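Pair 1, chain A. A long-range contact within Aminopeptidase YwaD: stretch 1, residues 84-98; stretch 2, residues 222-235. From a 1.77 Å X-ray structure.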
# COMPACT_ATOMS: atom_id res chain seq x y z
N LYS A 84 -20.64 1.32 17.27
CA LYS A 84 -21.01 2.60 17.87
C LYS A 84 -20.12 3.74 17.38
O LYS A 84 -19.94 4.74 18.09
CB LYS A 84 -21.00 2.54 19.40
CG LYS A 84 -22.04 1.62 20.03
CD LYS A 84 -21.86 1.51 21.54
CE LYS A 84 -22.41 2.73 22.28
NZ LYS A 84 -23.89 2.73 22.41
N LEU A 85 -19.54 3.61 16.19
CA LEU A 85 -18.70 4.66 15.63
C LEU A 85 -19.51 5.60 14.74
O LEU A 85 -20.42 5.16 14.04
CB LEU A 85 -17.55 4.06 14.81
CG LEU A 85 -16.50 3.27 15.59
CD1 LEU A 85 -15.51 2.65 14.64
CD2 LEU A 85 -15.80 4.16 16.60
N ASP A 86 -19.17 6.88 14.79
CA ASP A 86 -19.70 7.86 13.85
C ASP A 86 -18.90 7.77 12.55
O ASP A 86 -17.72 8.14 12.50
CB ASP A 86 -19.62 9.26 14.44
CG ASP A 86 -20.20 10.32 13.53
OD1 ASP A 86 -21.32 10.10 13.02
OD2 ASP A 86 -19.54 11.36 13.32
N VAL A 87 -19.54 7.28 11.48
CA VAL A 87 -18.84 6.84 10.29
C VAL A 87 -19.13 7.79 9.14
O VAL A 87 -20.30 8.14 8.89
CB VAL A 87 -19.24 5.40 9.92
CG1 VAL A 87 -18.57 4.98 8.64
CG2 VAL A 87 -18.89 4.44 11.04
N LYS A 88 -18.08 8.19 8.42
CA LYS A 88 -18.23 8.96 7.19
C LYS A 88 -17.40 8.30 6.10
O LYS A 88 -16.37 7.68 6.38
CB LYS A 88 -17.81 10.43 7.36
CG LYS A 88 -18.38 11.13 8.60
CD LYS A 88 -19.51 12.09 8.28
CE LYS A 88 -19.86 12.97 9.48
NZ LYS A 88 -20.61 12.22 10.55
N VAL A 89 -17.87 8.42 4.86
CA VAL A 89 -17.14 7.98 3.69
C VAL A 89 -16.61 9.22 3.00
O VAL A 89 -17.38 10.12 2.62
CB VAL A 89 -18.02 7.15 2.74
CG1 VAL A 89 -17.22 6.76 1.47
CG2 VAL A 89 -18.53 5.90 3.44
N GLN A 90 -15.29 9.30 2.86
CA GLN A 90 -14.62 10.44 2.25
C GLN A 90 -14.13 10.01 0.87
O GLN A 90 -13.21 9.20 0.77
CB GLN A 90 -13.47 10.91 3.13
CG GLN A 90 -12.62 12.00 2.52
CD GLN A 90 -11.48 12.42 3.44
OE1 GLN A 90 -10.56 11.65 3.68
NE2 GLN A 90 -11.56 13.65 3.95
N ARG A 91 -14.70 10.59 -0.18
CA ARG A 91 -14.34 10.21 -1.54
C ARG A 91 -13.28 11.15 -2.12
O ARG A 91 -13.20 12.32 -1.76
CB ARG A 91 -15.58 10.21 -2.43
CG ARG A 91 -16.70 9.34 -1.88
CD ARG A 91 -17.83 9.13 -2.87
NE ARG A 91 -18.90 8.33 -2.29
CZ ARG A 91 -18.90 7.00 -2.24
NH1 ARG A 91 -17.88 6.31 -2.75
NH2 ARG A 91 -19.91 6.36 -1.67
N PHE A 92 -12.45 10.62 -3.02
CA PHE A 92 -11.43 11.44 -3.65
C PHE A 92 -11.08 10.86 -5.01
O PHE A 92 -11.17 9.65 -5.23
CB PHE A 92 -10.16 11.54 -2.79
CG PHE A 92 -9.59 10.21 -2.39
CD1 PHE A 92 -10.05 9.54 -1.26
CD2 PHE A 92 -8.56 9.64 -3.13
CE1 PHE A 92 -9.50 8.31 -0.88
CE2 PHE A 92 -8.00 8.41 -2.76
CZ PHE A 92 -8.48 7.74 -1.65
N ASN A 93 -10.68 11.74 -5.93
CA ASN A 93 -10.30 11.30 -7.27
C ASN A 93 -8.91 10.67 -7.26
O ASN A 93 -8.04 11.04 -6.47
CB ASN A 93 -10.30 12.48 -8.25
CG ASN A 93 -11.67 13.13 -8.39
OD1 ASN A 93 -12.69 12.52 -8.09
ND2 ASN A 93 -11.68 14.36 -8.87
N ILE A 94 -8.73 9.68 -8.13
CA ILE A 94 -7.41 9.06 -8.28
C ILE A 94 -7.08 9.00 -9.77
O ILE A 94 -7.97 9.26 -10.60
CB ILE A 94 -7.37 7.66 -7.64
CG1 ILE A 94 -8.29 6.69 -8.39
CG2 ILE A 94 -7.66 7.70 -6.14
CD1 ILE A 94 -8.22 5.27 -7.87
N PRO A 95 -5.84 8.68 -10.16
CA PRO A 95 -5.50 8.70 -11.59
C PRO A 95 -6.27 7.68 -12.41
O PRO A 95 -6.83 6.71 -11.90
CB PRO A 95 -4.00 8.37 -11.59
CG PRO A 95 -3.52 8.81 -10.26
CD PRO A 95 -4.64 8.49 -9.32
N ASP A 96 -6.27 7.92 -13.72
CA ASP A 96 -6.82 6.94 -14.65
C ASP A 96 -6.11 5.60 -14.47
O ASP A 96 -4.94 5.53 -14.10
CB ASP A 96 -6.65 7.42 -16.10
CG ASP A 96 -7.40 8.71 -16.38
OD1 ASP A 96 -8.36 9.04 -15.65
OD2 ASP A 96 -7.04 9.38 -17.37
N ARG A 97 -6.86 4.54 -14.72
CA ARG A 97 -6.36 3.18 -14.60
C ARG A 97 -6.12 2.64 -16.00
O ARG A 97 -7.00 2.74 -16.86
CB ARG A 97 -7.37 2.31 -13.84
CG ARG A 97 -6.97 0.84 -13.76
CD ARG A 97 -7.88 0.08 -12.80
NE ARG A 97 -9.26 0.56 -12.84
CZ ARG A 97 -10.26 -0.04 -13.49
NH1 ARG A 97 -10.03 -1.17 -14.16
NH2 ARG A 97 -11.48 0.48 -13.46
N LEU A 98 -4.93 2.11 -16.23
CA LEU A 98 -4.55 1.61 -17.55
C LEU A 98 -4.56 0.10 -17.56
O LEU A 98 -4.04 -0.54 -16.64
CB LEU A 98 -3.16 2.10 -17.94
CG LEU A 98 -2.98 3.57 -18.30
CD1 LEU A 98 -1.51 3.86 -18.25
CD2 LEU A 98 -3.53 3.84 -19.68
N PHE A 222 -8.94 3.95 -18.19
CA PHE A 222 -10.25 4.08 -17.57
C PHE A 222 -10.25 5.34 -16.72
O PHE A 222 -9.44 5.46 -15.80
CB PHE A 222 -10.57 2.84 -16.74
CG PHE A 222 -10.79 1.62 -17.58
CD1 PHE A 222 -9.72 0.87 -18.03
CD2 PHE A 222 -12.07 1.26 -17.98
CE1 PHE A 222 -9.92 -0.24 -18.83
CE2 PHE A 222 -12.28 0.15 -18.77
CZ PHE A 222 -11.20 -0.60 -19.20
N THR A 223 -11.12 6.29 -17.04
CA THR A 223 -11.12 7.60 -16.41
C THR A 223 -12.21 7.68 -15.34
O THR A 223 -12.92 6.71 -15.05
CB THR A 223 -11.31 8.70 -17.46
OG1 THR A 223 -12.60 8.56 -18.06
CG2 THR A 223 -10.23 8.60 -18.53
N ASN A 224 -12.35 8.87 -14.75
CA ASN A 224 -13.32 9.11 -13.69
C ASN A 224 -13.09 8.18 -12.50
O ASN A 224 -14.04 7.83 -11.79
CB ASN A 224 -14.76 8.96 -14.18
CG ASN A 224 -15.24 10.16 -14.97
OD1 ASN A 224 -14.47 11.08 -15.25
ND2 ASN A 224 -16.52 10.15 -15.33
N GLN A 225 -11.84 7.77 -12.26
CA GLN A 225 -11.55 6.85 -11.16
C GLN A 225 -11.60 7.58 -9.83
O GLN A 225 -11.10 8.69 -9.70
CB GLN A 225 -10.17 6.22 -11.34
CG GLN A 225 -10.01 5.48 -12.65
CD GLN A 225 -10.90 4.25 -12.74
OE1 GLN A 225 -10.62 3.24 -12.12
NE2 GLN A 225 -11.96 4.34 -13.54
N THR A 226 -12.18 6.92 -8.83
CA THR A 226 -12.27 7.47 -7.49
C THR A 226 -12.03 6.37 -6.48
O THR A 226 -12.28 5.19 -6.74
CB THR A 226 -13.65 8.10 -7.22
OG1 THR A 226 -14.65 7.08 -7.27
CG2 THR A 226 -13.96 9.16 -8.26
N SER A 227 -11.56 6.77 -5.31
CA SER A 227 -11.45 5.84 -4.19
C SER A 227 -12.09 6.49 -2.98
O SER A 227 -12.74 7.54 -3.11
CB SER A 227 -9.99 5.48 -3.92
OG SER A 227 -9.90 4.49 -2.90
N GLN A 228 -11.94 5.90 -1.80
CA GLN A 228 -12.57 6.50 -0.64
C GLN A 228 -11.88 6.01 0.62
O GLN A 228 -11.26 4.95 0.64
CB GLN A 228 -14.07 6.20 -0.58
CG GLN A 228 -14.42 4.72 -0.71
CD GLN A 228 -14.22 4.20 -2.12
OE1 GLN A 228 -14.60 4.85 -3.10
NE2 GLN A 228 -13.56 3.05 -2.24
N ASN A 229 -12.01 6.82 1.66
CA ASN A 229 -11.58 6.47 3.00
C ASN A 229 -12.82 6.27 3.84
O ASN A 229 -13.86 6.90 3.60
CB ASN A 229 -10.71 7.58 3.63
CG ASN A 229 -9.49 7.91 2.79
OD1 ASN A 229 -8.85 7.02 2.24
ND2 ASN A 229 -9.17 9.19 2.69
N ILE A 230 -12.73 5.38 4.82
CA ILE A 230 -13.84 5.12 5.74
C ILE A 230 -13.36 5.51 7.12
O ILE A 230 -12.40 4.93 7.64
CB ILE A 230 -14.29 3.65 5.69
CG1 ILE A 230 -14.66 3.27 4.25
CG2 ILE A 230 -15.51 3.45 6.59
CD1 ILE A 230 -13.57 2.57 3.52
N ILE A 231 -14.03 6.49 7.72
CA ILE A 231 -13.60 7.09 8.97
C ILE A 231 -14.66 6.82 10.02
O ILE A 231 -15.79 7.28 9.88
CB ILE A 231 -13.36 8.60 8.81
CG1 ILE A 231 -12.42 8.87 7.62
CG2 ILE A 231 -12.84 9.17 10.12
CD1 ILE A 231 -12.71 10.22 6.95
N GLY A 232 -14.29 6.09 11.06
CA GLY A 232 -15.18 5.87 12.19
C GLY A 232 -14.63 6.51 13.45
O GLY A 232 -13.52 6.18 13.87
N ILE A 233 -15.39 7.41 14.06
CA ILE A 233 -14.87 8.24 15.15
C ILE A 233 -15.55 7.87 16.45
O ILE A 233 -16.78 7.77 16.52
CB ILE A 233 -15.04 9.74 14.85
CG1 ILE A 233 -14.29 10.08 13.55
CG2 ILE A 233 -14.53 10.56 16.02
CD1 ILE A 233 -14.36 11.56 13.17
N LYS A 234 -14.73 7.66 17.47
CA LYS A 234 -15.16 7.51 18.86
C LYS A 234 -14.85 8.83 19.56
O LYS A 234 -13.70 9.14 19.86
CB LYS A 234 -14.41 6.34 19.50
CG LYS A 234 -14.47 6.29 21.02
CD LYS A 234 -13.96 4.93 21.48
CE LYS A 234 -13.75 4.89 22.98
NZ LYS A 234 -15.04 4.83 23.71
N LYS A 235 -15.89 9.62 19.80
CA LYS A 235 -15.67 10.95 20.33
C LYS A 235 -16.14 11.04 21.78
O LYS A 235 -17.19 10.49 22.13
CB LYS A 235 -16.43 11.99 19.48
CG LYS A 235 -16.12 13.45 19.84
CD LYS A 235 -16.05 14.35 18.62
CE LYS A 235 -15.75 15.79 19.01
NZ LYS A 235 -14.69 16.41 18.18
O HOH W 1 -15.56 7.33 -4.30
O HOH W 2 -9.29 9.03 -13.18
O HOH W 3 -10.28 10.86 -15.45

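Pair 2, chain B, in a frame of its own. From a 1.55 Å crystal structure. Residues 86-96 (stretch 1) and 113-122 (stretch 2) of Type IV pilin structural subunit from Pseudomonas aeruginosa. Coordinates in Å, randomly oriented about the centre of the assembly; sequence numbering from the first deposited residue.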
# COMPACT_ATOMS: atom_id res chain seq x y z
N ASN B 86 -10.74 7.31 -4.18
CA ASN B 86 -10.92 5.98 -3.63
C ASN B 86 -9.68 5.11 -3.52
O ASN B 86 -9.79 3.88 -3.37
CB ASN B 86 -12.05 5.24 -4.35
CG ASN B 86 -11.73 4.96 -5.80
OD1 ASN B 86 -10.94 5.67 -6.41
ND2 ASN B 86 -12.33 3.91 -6.36
N THR B 87 -8.50 5.71 -3.59
CA THR B 87 -7.28 4.90 -3.50
C THR B 87 -6.35 5.32 -2.37
O THR B 87 -6.26 6.50 -2.00
CB THR B 87 -6.46 4.90 -4.81
OG1 THR B 87 -5.88 6.19 -5.03
CG2 THR B 87 -7.33 4.52 -5.99
N LEU B 88 -5.68 4.31 -1.83
CA LEU B 88 -4.55 4.50 -0.94
C LEU B 88 -3.32 3.84 -1.57
O LEU B 88 -3.44 2.84 -2.29
CB LEU B 88 -4.81 3.86 0.42
CG LEU B 88 -5.90 4.46 1.29
CD1 LEU B 88 -6.00 3.70 2.62
CD2 LEU B 88 -5.63 5.95 1.53
N ILE B 89 -2.15 4.40 -1.29
CA ILE B 89 -0.89 3.86 -1.76
C ILE B 89 -0.05 3.41 -0.57
O ILE B 89 0.10 4.17 0.40
CB ILE B 89 -0.08 4.90 -2.56
CG1 ILE B 89 -0.95 5.55 -3.65
CG2 ILE B 89 1.18 4.26 -3.13
CD1 ILE B 89 -1.47 4.59 -4.67
N LEU B 90 0.48 2.19 -0.62
CA LEU B 90 1.41 1.70 0.39
C LEU B 90 2.77 1.52 -0.27
O LEU B 90 2.92 0.72 -1.19
CB LEU B 90 0.94 0.37 0.98
CG LEU B 90 -0.52 0.28 1.44
CD1 LEU B 90 -0.85 -1.09 2.06
CD2 LEU B 90 -0.87 1.38 2.41
N SER B 91 3.76 2.28 0.20
CA SER B 91 5.08 2.30 -0.43
C SER B 91 6.12 1.70 0.52
O SER B 91 6.26 2.17 1.65
CB SER B 91 5.46 3.75 -0.77
OG SER B 91 4.52 4.34 -1.66
N PRO B 92 6.83 0.66 0.08
CA PRO B 92 7.80 -0.03 0.94
C PRO B 92 9.24 0.49 0.84
O PRO B 92 9.69 0.93 -0.23
CB PRO B 92 7.76 -1.48 0.44
CG PRO B 92 7.34 -1.37 -1.00
CD PRO B 92 6.60 -0.06 -1.19
N TYR B 93 9.95 0.43 1.97
CA TYR B 93 11.34 0.86 2.06
C TYR B 93 12.12 -0.15 2.87
O TYR B 93 11.58 -0.80 3.75
CB TYR B 93 11.43 2.22 2.77
CG TYR B 93 10.72 3.30 2.01
CD1 TYR B 93 9.33 3.42 2.06
CD2 TYR B 93 11.42 4.20 1.21
CE1 TYR B 93 8.67 4.40 1.35
CE2 TYR B 93 10.77 5.18 0.49
CZ TYR B 93 9.39 5.28 0.56
OH TYR B 93 8.72 6.26 -0.15
N ILE B 94 13.40 -0.30 2.57
CA ILE B 94 14.26 -1.08 3.44
C ILE B 94 15.04 -0.15 4.35
O ILE B 94 15.62 0.84 3.89
CB ILE B 94 15.21 -2.01 2.66
CG1 ILE B 94 14.44 -3.26 2.22
CG2 ILE B 94 16.40 -2.42 3.53
CD1 ILE B 94 15.15 -4.11 1.23
N ASN B 95 15.00 -0.47 5.64
CA ASN B 95 15.69 0.25 6.69
C ASN B 95 16.92 -0.56 7.11
O ASN B 95 16.78 -1.67 7.63
CB ASN B 95 14.74 0.40 7.88
CG ASN B 95 15.44 0.85 9.14
OD1 ASN B 95 16.47 1.51 9.08
ND2 ASN B 95 14.87 0.51 10.29
N ASP B 96 18.10 -0.01 6.88
CA ASP B 96 19.34 -0.69 7.22
C ASP B 96 19.83 -0.35 8.63
O ASP B 96 20.95 -0.72 9.02
CB ASP B 96 20.44 -0.39 6.19
CG ASP B 96 20.95 1.04 6.27
OD1 ASP B 96 20.41 1.85 7.05
OD2 ASP B 96 21.92 1.37 5.55
N GLY B 113 18.02 -5.46 5.60
CA GLY B 113 17.36 -4.68 6.63
C GLY B 113 15.91 -5.09 6.75
O GLY B 113 15.49 -6.11 6.21
N THR B 114 15.14 -4.29 7.48
CA THR B 114 13.73 -4.58 7.68
C THR B 114 12.90 -3.67 6.76
O THR B 114 13.40 -2.66 6.27
CB THR B 114 13.32 -4.37 9.14
OG1 THR B 114 13.90 -3.15 9.61
CG2 THR B 114 13.84 -5.52 9.99
N ILE B 115 11.65 -4.05 6.52
CA ILE B 115 10.81 -3.32 5.59
C ILE B 115 9.83 -2.40 6.31
O ILE B 115 9.09 -2.83 7.20
CB ILE B 115 10.05 -4.29 4.67
CG1 ILE B 115 11.05 -5.21 3.96
CG2 ILE B 115 9.17 -3.52 3.68
CD1 ILE B 115 10.41 -6.22 3.03
N ASP B 116 9.84 -1.13 5.92
CA ASP B 116 8.94 -0.12 6.48
C ASP B 116 7.96 0.29 5.39
O ASP B 116 8.32 0.35 4.21
CB ASP B 116 9.73 1.12 6.92
CG ASP B 116 10.72 0.83 8.04
OD1 ASP B 116 10.52 -0.15 8.79
OD2 ASP B 116 11.69 1.60 8.16
N TRP B 117 6.73 0.58 5.78
CA TRP B 117 5.70 0.96 4.83
C TRP B 117 5.14 2.33 5.15
O TRP B 117 4.84 2.64 6.31
CB TRP B 117 4.57 -0.06 4.84
CG TRP B 117 4.93 -1.39 4.27
CD1 TRP B 117 5.50 -2.45 4.93
CD2 TRP B 117 4.75 -1.82 2.92
NE1 TRP B 117 5.68 -3.51 4.06
CE2 TRP B 117 5.22 -3.14 2.82
CE3 TRP B 117 4.22 -1.21 1.77
CZ2 TRP B 117 5.19 -3.86 1.63
CZ3 TRP B 117 4.19 -1.92 0.59
CH2 TRP B 117 4.67 -3.23 0.53
N ALA B 118 5.00 3.15 4.11
CA ALA B 118 4.34 4.44 4.19
C ALA B 118 2.98 4.36 3.51
O ALA B 118 2.87 3.82 2.40
CB ALA B 118 5.20 5.50 3.50
N CYS B 119 1.94 4.85 4.19
CA CYS B 119 0.62 4.90 3.59
C CYS B 119 0.28 6.33 3.22
O CYS B 119 0.43 7.23 4.06
CB CYS B 119 -0.44 4.37 4.55
SG CYS B 119 -2.11 4.39 3.80
N THR B 120 -0.14 6.57 1.98
CA THR B 120 -0.53 7.87 1.56
C THR B 120 -1.97 7.89 0.92
O THR B 120 -2.36 6.99 0.27
CB THR B 120 0.47 8.50 0.56
OG1 THR B 120 0.68 7.59 -0.50
CG2 THR B 120 1.79 8.79 1.24
N SER B 121 -2.69 8.94 1.21
CA SER B 121 -3.99 9.20 0.65
C SER B 121 -3.84 10.46 -0.24
O SER B 121 -2.82 10.71 -0.73
CB SER B 121 -4.98 9.49 1.78
OG SER B 121 -4.60 10.64 2.46
N ALA B 122 -4.88 11.23 -0.37
CA ALA B 122 -4.68 12.52 -0.99
C ALA B 122 -3.64 13.40 -0.25
O ALA B 122 -3.15 14.34 -0.82
CB ALA B 122 -6.05 13.24 -1.07
O HOH W 4 2.71 5.58 -0.01
O HOH W 5 16.46 -2.44 10.32

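Both pairs are two antiparallel strands joined edge to edge. The strand axes approach to 4.5 Å in each, and their directions differ by 160° in pair 1 and 148° in pair 2. Fourteen central residues superpose with an RMSD of 0.5 Å over N, CA and C. The register is the same: Lys A88 and Ile A231 match Ile B89 and Thr B120, and Phe A92 and Ser A227 match Tyr B93 and Asp B116.

Hydrogen-bonded and non-hydrogen-bonded pairs alternate along both ladders. Between the hydrogen-bonded rungs, CA-H...O contacts fill the gaps, as from Val A89 CA to Asn A229 O (3.5 Å) and from Leu B90 CA to Ala B118 O (3.3 Å).

Gln A90 and Asn A229 match Ser B91 and Ala B118. In pair 1 the two amides add a side-chain rung, with Asn A229 ND2 donating to Gln A90 OE1 at 3.0 Å. In pair 2 Ala B118 has no polar group, so no such rung forms. Instead water 4 hydrogen-bonds to Ser B91 OG at 2.7 Å and to Thr B120 OG1 at 2.9 Å.

Arg A91 and Gln A228 match Pro B92 and Trp B117. Water 1 links the polar pair: it accepts from Arg A91 NH1 at 3.0 Å and donates to Gln A228 OE1 at 2.9 Å. Pair 2 packs directly. Pro B92 CB lies 3.5 Å from the centroid of the six-membered ring of Trp B117, over its face, a CH-pi contact. Trp B117 also reaches Leu B90, two residues before the proline, with its CE3 3.7 Å from Leu B90 CB.

Val A89 and Ile A230 match Leu B90 and Cys B119. The longer leucine brings its CD2 to 3.5 Å from Cys B119 SG.

The aromatic position is kept, but the rings turn differently. Phe A92 has chi1 in p, and its CZ comes to 3.5 Å from Ser A227 CB. Tyr B93 has chi1 in m, and its CE1 lies 4.2 Å from Ala B118 CB.

At one end, Ile A94 and Gln A225 match Asn B95 and Thr B114. Ile A94 N donates to Gln A225 O at 3.0 Å, and Asn B95 N to Thr B114 O at 2.8 Å. Pair 2 closes this rung with a second bond, from Thr B114 N to Asn B95 O at 3.1 Å. In pair 1 water 2 bridges instead, donating to Ile A94 O at 2.9 Å and accepting from Gln A225 N at 3.0 Å.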